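Long-range contacts in separin (Saccharomyces cerevisiae, PDB 5U1T), which cleaves the SCC1 subunit of cohesin as a caspase-like cysteine protease at the onset of anaphase, and is held inactive by securin until then: residues L611-N616 / D646-E651; M658-L663 / L900-L905; Q1268-R1273 / D1328-S1333. All coordinates share one frame; numbering follows the deposited sequence.

Contact 1: L611-N616 / D646-E651; sequences LLCYLN and DNYLLE
Tyr648 of helix 642-655 reaches across to helix 602-617 and lays its ring against Leu612, Cys613 and Asn616, which makes this one aromatic side chain the centre of the contact. The apolar part is a CH-pi contact. Leu612 CB sits over one face of the Tyr648 ring, 4.0 Å from the centroid and 25° off the normal, displaced toward the rim. Leu612 CD1 lies 3.7 Å from Tyr648 CD2. The backbone N of Cys613 lies over the same face near the rim, while Asn647 OD1 lies over the opposite one. At the phenol end Cys613 CB lies beside Tyr648 OH and 3.9 Å from Tyr648 CZ.

No hydrogen bond joins the two segments; the polar side chains meet by van der Waals packing. Asn616 crosses Tyr648 at about a right angle: its CG, anti to the backbone N, is at the ring edge, in plane, and Asn616 CB is 3.8 Å from Tyr648 CE1. The amide is turned 67° from the ring, and Asn616 ND2 comes to 3.5 Å from Glu651 CB, in the aliphatic part of that residue. The carboxylate of Glu651 is engaged outside the contact, in a salt bridge with Lys741.

Segments 611-616 and 646-651 run nearly parallel, their axes 10° apart and 10.5 Å from each other at closest approach. Helix 621-633 comes between their helices in the chain and packs on both, with Leu627 against Leu611 and Leu612 and Leu629 against Leu649. Near-parallel packing of helices that are not consecutive in the chain, with an intervening helix leaning on both, is consistent with an alpha-solenoid-like stacking of helices in the helical domain of separase.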
loop_
_atom_site.group_PDB
_atom_site.type_symbol
_atom_site.label_atom_id
_atom_site.label_comp_id
_atom_site.label_asym_id
_atom_site.label_seq_id
_atom_site.Cartn_x
_atom_site.Cartn_y
_atom_site.Cartn_z
ATOM N N LEU A 611 -0.501 -15.121 -3.203
ATOM C CA LEU A 611 -1.373 -15.675 -2.167
ATOM C C LEU A 611 -1.012 -15.089 -0.815
ATOM O O LEU A 611 -1.894 -14.707 -0.038
ATOM C CB LEU A 611 -1.263 -17.209 -2.127
ATOM C CG LEU A 611 -2.078 -17.975 -1.077
ATOM C CD1 LEU A 611 -3.566 -17.793 -1.308
ATOM C CD2 LEU A 611 -1.720 -19.443 -1.086
ATOM N N LEU A 612 0.294 -15.069 -0.542
ATOM C CA LEU A 612 0.862 -14.410 0.617
ATOM C C LEU A 612 0.421 -12.952 0.638
ATOM O O LEU A 612 -0.057 -12.452 1.660
ATOM C CB LEU A 612 2.384 -14.496 0.598
ATOM C CG LEU A 612 3.051 -15.839 0.857
ATOM C CD1 LEU A 612 4.540 -15.686 0.784
ATOM C CD2 LEU A 612 2.659 -16.384 2.205
ATOM N N CYS A 613 0.571 -12.283 -0.499
ATOM C CA CYS A 613 0.176 -10.893 -0.626
ATOM C C CYS A 613 -1.326 -10.669 -0.439
ATOM O O CYS A 613 -1.725 -9.652 0.126
ATOM C CB CYS A 613 0.623 -10.349 -1.978
ATOM S SG CYS A 613 -0.037 -8.745 -2.453
ATOM N N TYR A 614 -2.170 -11.593 -0.875
ATOM C CA TYR A 614 -3.603 -11.381 -0.693
ATOM C C TYR A 614 -4.035 -11.779 0.717
ATOM O O TYR A 614 -5.010 -11.247 1.234
ATOM C CB TYR A 614 -4.415 -12.153 -1.722
ATOM C CG TYR A 614 -5.805 -11.628 -2.002
ATOM C CD1 TYR A 614 -6.014 -10.298 -2.342
ATOM C CD2 TYR A 614 -6.905 -12.474 -1.973
ATOM C CE1 TYR A 614 -7.279 -9.818 -2.638
ATOM C CE2 TYR A 614 -8.179 -12.005 -2.271
ATOM C CZ TYR A 614 -8.355 -10.670 -2.596
ATOM O OH TYR A 614 -9.605 -10.180 -2.887
ATOM N N LEU A 615 -3.327 -12.729 1.322
ATOM C CA LEU A 615 -3.578 -13.069 2.711
ATOM C C LEU A 615 -3.253 -11.861 3.606
ATOM O O LEU A 615 -4.054 -11.425 4.434
ATOM C CB LEU A 615 -2.746 -14.278 3.147
ATOM C CG LEU A 615 -3.182 -15.672 2.704
ATOM C CD1 LEU A 615 -2.176 -16.674 3.220
ATOM C CD2 LEU A 615 -4.584 -16.025 3.168
ATOM N N ASN A 616 -2.056 -11.332 3.412
ATOM C CA ASN A 616 -1.579 -10.185 4.146
ATOM C C ASN A 616 -2.453 -8.938 3.993
ATOM O O ASN A 616 -2.727 -8.237 4.956
ATOM C CB ASN A 616 -0.165 -9.886 3.692
ATOM C CG ASN A 616 0.335 -8.581 4.205
ATOM O OD1 ASN A 616 -0.054 -7.510 3.719
ATOM N ND2 ASN A 616 1.233 -8.651 5.177
ATOM N N ASP A 646 9.740 -15.213 4.308
ATOM C CA ASP A 646 10.380 -14.537 5.434
ATOM C C ASP A 646 9.819 -13.127 5.645
ATOM O O ASP A 646 9.425 -12.790 6.758
ATOM C CB ASP A 646 11.904 -14.488 5.251
ATOM C CG ASP A 646 12.594 -15.760 5.756
ATOM O OD1 ASP A 646 11.925 -16.539 6.466
ATOM O OD2 ASP A 646 13.793 -15.995 5.459
ATOM N N ASN A 647 9.764 -12.320 4.586
ATOM C CA ASN A 647 9.143 -10.999 4.657
ATOM C C ASN A 647 7.698 -11.058 5.142
ATOM O O ASN A 647 7.276 -10.233 5.961
ATOM C CB ASN A 647 9.192 -10.301 3.287
ATOM C CG ASN A 647 8.241 -9.066 3.190
ATOM O OD1 ASN A 647 7.008 -9.203 3.191
ATOM N ND2 ASN A 647 8.823 -7.873 3.051
ATOM N N TYR A 648 6.923 -12.006 4.629
ATOM C CA TYR A 648 5.490 -12.003 4.916
ATOM C C TYR A 648 5.197 -12.610 6.291
ATOM O O TYR A 648 4.164 -12.312 6.897
ATOM C CB TYR A 648 4.709 -12.732 3.815
ATOM C CG TYR A 648 4.348 -11.839 2.648
ATOM C CD1 TYR A 648 3.452 -10.787 2.812
ATOM C CD2 TYR A 648 4.902 -12.038 1.382
ATOM C CE1 TYR A 648 3.113 -9.963 1.765
ATOM C CE2 TYR A 648 4.566 -11.211 0.316
ATOM C CZ TYR A 648 3.670 -10.178 0.514
ATOM O OH TYR A 648 3.310 -9.343 -0.522
ATOM N N LEU A 649 6.109 -13.439 6.786
ATOM C CA LEU A 649 5.988 -13.967 8.135
ATOM C C LEU A 649 6.185 -12.825 9.151
ATOM O O LEU A 649 5.500 -12.743 10.178
ATOM C CB LEU A 649 7.002 -15.087 8.356
ATOM C CG LEU A 649 7.055 -15.810 9.698
ATOM C CD1 LEU A 649 5.695 -16.373 10.099
ATOM C CD2 LEU A 649 8.087 -16.910 9.608
ATOM N N LEU A 650 7.130 -11.946 8.827
ATOM C CA LEU A 650 7.463 -10.791 9.645
ATOM C C LEU A 650 6.258 -9.854 9.773
ATOM O O LEU A 650 5.882 -9.467 10.878
ATOM C CB LEU A 650 8.674 -10.052 9.051
ATOM C CG LEU A 650 9.217 -8.861 9.842
ATOM C CD1 LEU A 650 9.195 -9.181 11.332
ATOM C CD2 LEU A 650 10.623 -8.457 9.386
ATOM N N GLU A 651 5.651 -9.513 8.640
ATOM C CA GLU A 651 4.499 -8.634 8.624
ATOM C C GLU A 651 3.314 -9.268 9.349
ATOM O O GLU A 651 2.515 -8.561 9.948
ATOM C CB GLU A 651 4.130 -8.271 7.186
ATOM C CG GLU A 651 5.267 -7.612 6.401
ATOM C CD GLU A 651 5.401 -6.107 6.672
ATOM O OE1 GLU A 651 4.869 -5.319 5.850
ATOM O OE2 GLU A 651 6.033 -5.706 7.696
#

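Contact 2: M658-L663 / L900-L905; sequences MIDDAL and LEKTFL
Lys902 and Asp661 form a salt bridge that ties the loop before helix 905-912 to the first turn of helix 659-672. Two helix starts meet here: Met658 is the N-cap of helix 659-672, and Thr903 caps the turn leading into helix 905-912. Lys902 NZ stands 2.7 Å from Asp661 OD1, which it meets on the syn side, 17° out of the carboxylate plane. The lysine chain is extended beyond CG and crosses the aspartate at about a right angle, and Lys902 CD lies 3.3 Å from Asp661 OD2. Asp660, too, stands close to the chain, but Asp660 OD2 remains 5.8 Å from Lys902 NZ. A second negative charge at that range would probably add to the pull on the ammonium without a direct bond.

In the cap, Thr903 OG1 accepts from Leu905 N at 2.9 Å. It is anti to its own backbone N (chi1 169°), which places it where Leu905 N can reach it, and it is also hydrogen-bonded to Leu656 O. Phe904 and Tyr657 add a backbone hydrogen bond close by.

Further in, the two segments come together through their backbones. Lys902 O receives a CA-H...O contact from Met658 CA at 3.2 Å, with 143° at the hydrogen. Phe896 of helix 893-896 packs on Met658 and Thr903 alike, and between these two the closest approach is Met658 CG to Thr903 CB, at 4.1 Å.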
loop_
_atom_site.group_PDB
_atom_site.type_symbol
_atom_site.label_atom_id
_atom_site.label_comp_id
_atom_site.label_asym_id
_atom_site.label_seq_id
_atom_site.Cartn_x
_atom_site.Cartn_y
_atom_site.Cartn_z
ATOM N N MET A 658 2.797 -9.743 17.688
ATOM C CA MET A 658 3.727 -10.696 18.253
ATOM C C MET A 658 5.124 -10.108 18.141
ATOM O O MET A 658 5.933 -10.538 17.332
ATOM C CB MET A 658 3.623 -12.039 17.552
ATOM C CG MET A 658 2.213 -12.590 17.442
ATOM S SD MET A 658 2.273 -14.273 16.793
ATOM C CE MET A 658 0.564 -14.564 16.407
ATOM N N ILE A 659 5.399 -9.106 18.964
ATOM C CA ILE A 659 6.621 -8.340 18.804
ATOM C C ILE A 659 7.835 -9.226 19.079
ATOM O O ILE A 659 8.869 -9.086 18.426
ATOM C CB ILE A 659 6.631 -7.084 19.709
ATOM C CG1 ILE A 659 5.901 -5.926 19.039
ATOM C CG2 ILE A 659 8.025 -6.583 19.911
ATOM C CD1 ILE A 659 4.447 -6.152 18.813
ATOM N N ASP A 660 7.696 -10.151 20.026
ATOM C CA ASP A 660 8.752 -11.122 20.308
ATOM C C ASP A 660 9.282 -11.778 19.028
ATOM O O ASP A 660 10.473 -11.685 18.713
ATOM C CB ASP A 660 8.256 -12.213 21.270
ATOM C CG ASP A 660 8.436 -11.839 22.758
ATOM O OD1 ASP A 660 9.134 -10.838 23.075
ATOM O OD2 ASP A 660 7.883 -12.576 23.613
ATOM N N ASP A 661 8.393 -12.429 18.285
ATOM C CA ASP A 661 8.826 -13.183 17.114
ATOM C C ASP A 661 9.253 -12.282 15.975
ATOM O O ASP A 661 10.148 -12.623 15.218
ATOM C CB ASP A 661 7.723 -14.124 16.647
ATOM C CG ASP A 661 7.344 -15.124 17.706
ATOM O OD1 ASP A 661 8.211 -15.945 18.088
ATOM O OD2 ASP A 661 6.184 -15.076 18.167
ATOM N N ALA A 662 8.606 -11.134 15.860
ATOM C CA ALA A 662 9.001 -10.145 14.877
ATOM C C ALA A 662 10.453 -9.698 15.057
ATOM O O ALA A 662 11.170 -9.486 14.088
ATOM C CB ALA A 662 8.077 -8.956 14.934
ATOM N N LEU A 663 10.905 -9.567 16.294
ATOM C CA LEU A 663 12.247 -9.054 16.514
ATOM C C LEU A 663 13.290 -10.130 16.208
ATOM O O LEU A 663 14.365 -9.817 15.683
ATOM C CB LEU A 663 12.383 -8.517 17.940
ATOM C CG LEU A 663 11.523 -7.279 18.264
ATOM C CD1 LEU A 663 11.566 -6.924 19.748
ATOM C CD2 LEU A 663 11.933 -6.077 17.412
ATOM N N LEU A 900 -1.318 -17.340 23.132
ATOM C CA LEU A 900 -1.769 -16.063 23.715
ATOM C C LEU A 900 -0.683 -15.271 24.453
ATOM O O LEU A 900 -0.844 -14.096 24.758
ATOM C CB LEU A 900 -2.936 -16.326 24.669
ATOM C CG LEU A 900 -3.831 -15.124 24.977
ATOM C CD1 LEU A 900 -4.242 -14.432 23.691
ATOM C CD2 LEU A 900 -5.060 -15.557 25.745
ATOM N N GLU A 901 0.431 -15.935 24.704
ATOM C CA GLU A 901 1.490 -15.445 25.557
ATOM C C GLU A 901 2.566 -14.711 24.752
ATOM O O GLU A 901 3.505 -14.160 25.326
ATOM C CB GLU A 901 2.089 -16.642 26.316
ATOM C CG GLU A 901 3.096 -16.344 27.406
ATOM C CD GLU A 901 2.438 -15.946 28.721
ATOM O OE1 GLU A 901 1.892 -14.806 28.799
ATOM O OE2 GLU A 901 2.479 -16.773 29.677
ATOM N N LYS A 902 2.446 -14.702 23.426
ATOM C CA LYS A 902 3.490 -14.086 22.592
ATOM C C LYS A 902 2.958 -12.913 21.763
ATOM O O LYS A 902 3.681 -12.349 20.936
ATOM C CB LYS A 902 4.147 -15.132 21.677
ATOM C CG LYS A 902 5.569 -15.540 22.124
ATOM C CD LYS A 902 6.255 -16.506 21.137
ATOM C CE LYS A 902 7.746 -16.711 21.480
ATOM N NZ LYS A 902 8.549 -17.373 20.397
ATOM N N THR A 903 1.701 -12.551 22.025
ATOM C CA THR A 903 1.043 -11.399 21.432
ATOM C C THR A 903 0.607 -10.346 22.482
ATOM O O THR A 903 -0.030 -10.659 23.500
ATOM C CB THR A 903 -0.182 -11.840 20.626
ATOM O OG1 THR A 903 -0.957 -10.697 20.261
ATOM C CG2 THR A 903 -1.046 -12.775 21.435
ATOM N N PHE A 904 0.952 -9.090 22.212
ATOM C CA PHE A 904 0.493 -7.959 23.008
ATOM C C PHE A 904 -0.921 -7.556 22.626
ATOM O O PHE A 904 -1.477 -6.632 23.206
ATOM C CB PHE A 904 1.440 -6.770 22.829
ATOM C CG PHE A 904 1.142 -5.608 23.727
ATOM C CD1 PHE A 904 1.355 -5.696 25.090
ATOM C CD2 PHE A 904 0.655 -4.422 23.205
ATOM C CE1 PHE A 904 1.092 -4.625 25.919
ATOM C CE2 PHE A 904 0.391 -3.339 24.024
ATOM C CZ PHE A 904 0.607 -3.444 25.388
ATOM N N LEU A 905 -1.503 -8.240 21.648
ATOM C CA LEU A 905 -2.788 -7.812 21.109
ATOM C C LEU A 905 -3.943 -7.853 22.138
ATOM O O LEU A 905 -4.752 -6.940 22.171
ATOM C CB LEU A 905 -3.140 -8.638 19.868
ATOM C CG LEU A 905 -4.316 -8.153 19.025
ATOM C CD1 LEU A 905 -4.214 -6.669 18.819
ATOM C CD2 LEU A 905 -4.314 -8.854 17.692
#

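Contact 3: Q1268-R1273 / D1328-S1333; sequences QNLPSR and DEIDFS
Pro1271 packs its ring against the loop at Glu1329 and Ile1330, and its ring carbons meet both residues. Pro1271 CB is 3.9 Å from the carboxylate atom Glu1329 OE1. Next round the ring, Pro1271 CG lies 3.3 Å from the backbone atom Glu1329 O. Pro1271 CD, which closes the ring onto the backbone N, faces Ile1330 CG1. An alanine here would lack CG and CD, which would probably leave a gap beside Glu1329 O and Ile1330 CG1 and release the backbone from the restraint of the ring.

Ile1330 crosses the proline obliquely and has its two branches on different neighbours. Its CG1 is anti to the carbonyl carbon (chi1 -63°), which places Ile1330 CG1 toward the proline ring, 3.7 Å from Pro1271 CD. Ile1330 CG2 lies 4.1 Å from Leu1270 CD1, the two side chains running side by side in the same direction, and also sits over the centre of the Phe1332 ring, 4.0 Å above its plane.

One backbone hydrogen bond joins the segments: Asp1331 N donates to Asn1269 O at 3.3 Å, nearly straight at 166° and in the plane of the carbonyl. Asp1331 is the centre of an inverse gamma turn and the N-cap of helix 1332-1347, its OD1 weakly accepting from Met1334 N. Asn1269, which ends helix 1252-1269, has its OD1 3.7 Å from Asp1331 CB, while its ND2 is hydrogen-bonded to Gln1338.

The contact thus joins the break between helices 1252-1269 and 1271-1275 to the start of helix 1332-1347. Helix 1303-1320 closes the apolar side, with Leu1318 against Leu1270 and Leu1315 against Ile1330, and helix 1332-1347 itself returns Leu1335 to both Asn1269 and Ile1330.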
loop_
_atom_site.group_PDB
_atom_site.type_symbol
_atom_site.label_atom_id
_atom_site.label_comp_id
_atom_site.label_asym_id
_atom_site.label_seq_id
_atom_site.Cartn_x
_atom_site.Cartn_y
_atom_site.Cartn_z
ATOM N N GLN A 1268 -18.852 35.062 68.137
ATOM C CA GLN A 1268 -19.952 35.047 69.080
ATOM C C GLN A 1268 -21.161 34.272 68.568
ATOM O O GLN A 1268 -22.071 33.975 69.336
ATOM C CB GLN A 1268 -20.348 36.480 69.445
ATOM C CG GLN A 1268 -21.135 37.222 68.381
ATOM C CD GLN A 1268 -21.475 38.677 68.783
ATOM O OE1 GLN A 1268 -20.861 39.649 68.279
ATOM N NE2 GLN A 1268 -22.459 38.825 69.693
ATOM N N ASN A 1269 -21.159 33.902 67.295
ATOM C CA ASN A 1269 -22.360 33.326 66.697
ATOM C C ASN A 1269 -22.231 31.915 66.115
ATOM O O ASN A 1269 -23.242 31.297 65.771
ATOM C CB ASN A 1269 -22.867 34.271 65.620
ATOM C CG ASN A 1269 -23.429 35.532 66.197
ATOM O OD1 ASN A 1269 -24.230 35.483 67.134
ATOM N ND2 ASN A 1269 -22.996 36.682 65.672
ATOM N N LEU A 1270 -20.998 31.418 66.015
ATOM C CA LEU A 1270 -20.731 30.037 65.598
ATOM C C LEU A 1270 -20.480 29.109 66.795
ATOM O O LEU A 1270 -19.558 29.333 67.566
ATOM C CB LEU A 1270 -19.523 29.991 64.665
ATOM C CG LEU A 1270 -19.713 30.108 63.159
ATOM C CD1 LEU A 1270 -20.832 31.045 62.811
ATOM C CD2 LEU A 1270 -18.404 30.563 62.542
ATOM N N PRO A 1271 -21.278 28.041 66.924
ATOM C CA PRO A 1271 -21.185 27.120 68.060
ATOM C C PRO A 1271 -19.763 26.657 68.344
ATOM O O PRO A 1271 -19.398 26.471 69.503
ATOM C CB PRO A 1271 -22.042 25.929 67.634
ATOM C CG PRO A 1271 -22.863 26.385 66.538
ATOM C CD PRO A 1271 -22.212 27.562 65.893
ATOM N N SER A 1272 -18.967 26.472 67.303
ATOM C CA SER A 1272 -17.621 25.972 67.481
ATOM C C SER A 1272 -16.733 26.984 68.178
ATOM O O SER A 1272 -15.930 26.626 69.042
ATOM C CB SER A 1272 -17.010 25.598 66.139
ATOM O OG SER A 1272 -15.943 24.696 66.347
ATOM N N ARG A 1273 -16.874 28.253 67.798
ATOM C CA ARG A 1273 -15.986 29.287 68.305
ATOM C C ARG A 1273 -16.449 29.690 69.688
ATOM O O ARG A 1273 -15.675 30.157 70.512
ATOM C CB ARG A 1273 -15.940 30.463 67.341
ATOM C CG ARG A 1273 -14.998 30.210 66.211
ATOM C CD ARG A 1273 -15.358 30.940 64.944
ATOM N NE ARG A 1273 -14.704 30.297 63.811
ATOM C CZ ARG A 1273 -13.758 30.834 63.041
ATOM N NH1 ARG A 1273 -13.329 32.081 63.223
ATOM N NH2 ARG A 1273 -13.260 30.097 62.058
ATOM N N ASP A 1328 -28.374 24.055 63.055
ATOM C CA ASP A 1328 -29.236 23.953 64.207
ATOM C C ASP A 1328 -28.979 24.976 65.307
ATOM O O ASP A 1328 -29.890 25.390 66.030
ATOM C CB ASP A 1328 -29.062 22.554 64.782
ATOM C CG ASP A 1328 -30.351 21.956 65.180
ATOM O OD1 ASP A 1328 -31.178 22.732 65.692
ATOM O OD2 ASP A 1328 -30.564 20.734 64.965
ATOM N N GLU A 1329 -27.720 25.358 65.460
ATOM C CA GLU A 1329 -27.337 26.191 66.578
ATOM C C GLU A 1329 -26.442 27.340 66.172
ATOM O O GLU A 1329 -25.774 27.919 67.013
ATOM C CB GLU A 1329 -26.639 25.357 67.662
ATOM C CG GLU A 1329 -26.039 24.048 67.207
ATOM C CD GLU A 1329 -25.281 23.341 68.316
ATOM O OE1 GLU A 1329 -24.972 23.992 69.345
ATOM O OE2 GLU A 1329 -24.993 22.129 68.173
ATOM N N ILE A 1330 -26.408 27.671 64.888
ATOM C CA ILE A 1330 -25.803 28.927 64.488
ATOM C C ILE A 1330 -26.863 30.002 64.689
ATOM O O ILE A 1330 -28.037 29.776 64.390
ATOM C CB ILE A 1330 -25.326 28.907 63.020
ATOM C CG1 ILE A 1330 -24.227 27.853 62.822
ATOM C CG2 ILE A 1330 -24.866 30.303 62.573
ATOM C CD1 ILE A 1330 -23.999 27.466 61.380
ATOM N N ASP A 1331 -26.471 31.155 65.210
ATOM C CA ASP A 1331 -27.425 32.247 65.317
ATOM C C ASP A 1331 -27.469 33.051 64.026
ATOM O O ASP A 1331 -26.805 34.077 63.909
ATOM C CB ASP A 1331 -27.085 33.161 66.492
ATOM C CG ASP A 1331 -28.234 34.081 66.859
ATOM O OD1 ASP A 1331 -29.238 34.115 66.107
ATOM O OD2 ASP A 1331 -28.129 34.773 67.896
ATOM N N PHE A 1332 -28.261 32.583 63.066
ATOM C CA PHE A 1332 -28.368 33.239 61.764
ATOM C C PHE A 1332 -28.984 34.622 61.888
ATOM O O PHE A 1332 -28.617 35.519 61.140
ATOM C CB PHE A 1332 -29.178 32.384 60.785
ATOM C CG PHE A 1332 -28.420 31.206 60.249
ATOM C CD1 PHE A 1332 -27.531 31.363 59.211
ATOM C CD2 PHE A 1332 -28.583 29.949 60.803
ATOM C CE1 PHE A 1332 -26.823 30.291 58.725
ATOM C CE2 PHE A 1332 -27.883 28.871 60.317
ATOM C CZ PHE A 1332 -26.998 29.043 59.270
ATOM N N SER A 1333 -29.903 34.792 62.841
ATOM C CA SER A 1333 -30.557 36.082 63.045
ATOM C C SER A 1333 -29.499 37.130 63.320
ATOM O O SER A 1333 -29.478 38.201 62.702
ATOM C CB SER A 1333 -31.551 36.010 64.190
ATOM O OG SER A 1333 -32.018 34.678 64.325
#

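In the fold
Contacts 1 and 2 belong to neighbouring parts of the helical region, their centres about 17 Å apart. Helices 642-655 and 659-672 follow each other in the chain, and the two contacts meet directly where Leu650 CD1 packs on Ala662 O, at 3.4 Å. Contact 3 is remote, about 68 Å from contact 2 between centres, and belongs to the C50 peptidase part of the chain. Contact 1 is a surface contact between the flanks of two helices and works by aromatic packing. Contacts 2 and 3 are largely buried and gather around helix starts: the former pairs a charged loop residue with a helix, whereas the latter relies on a backbone bond and proline packing.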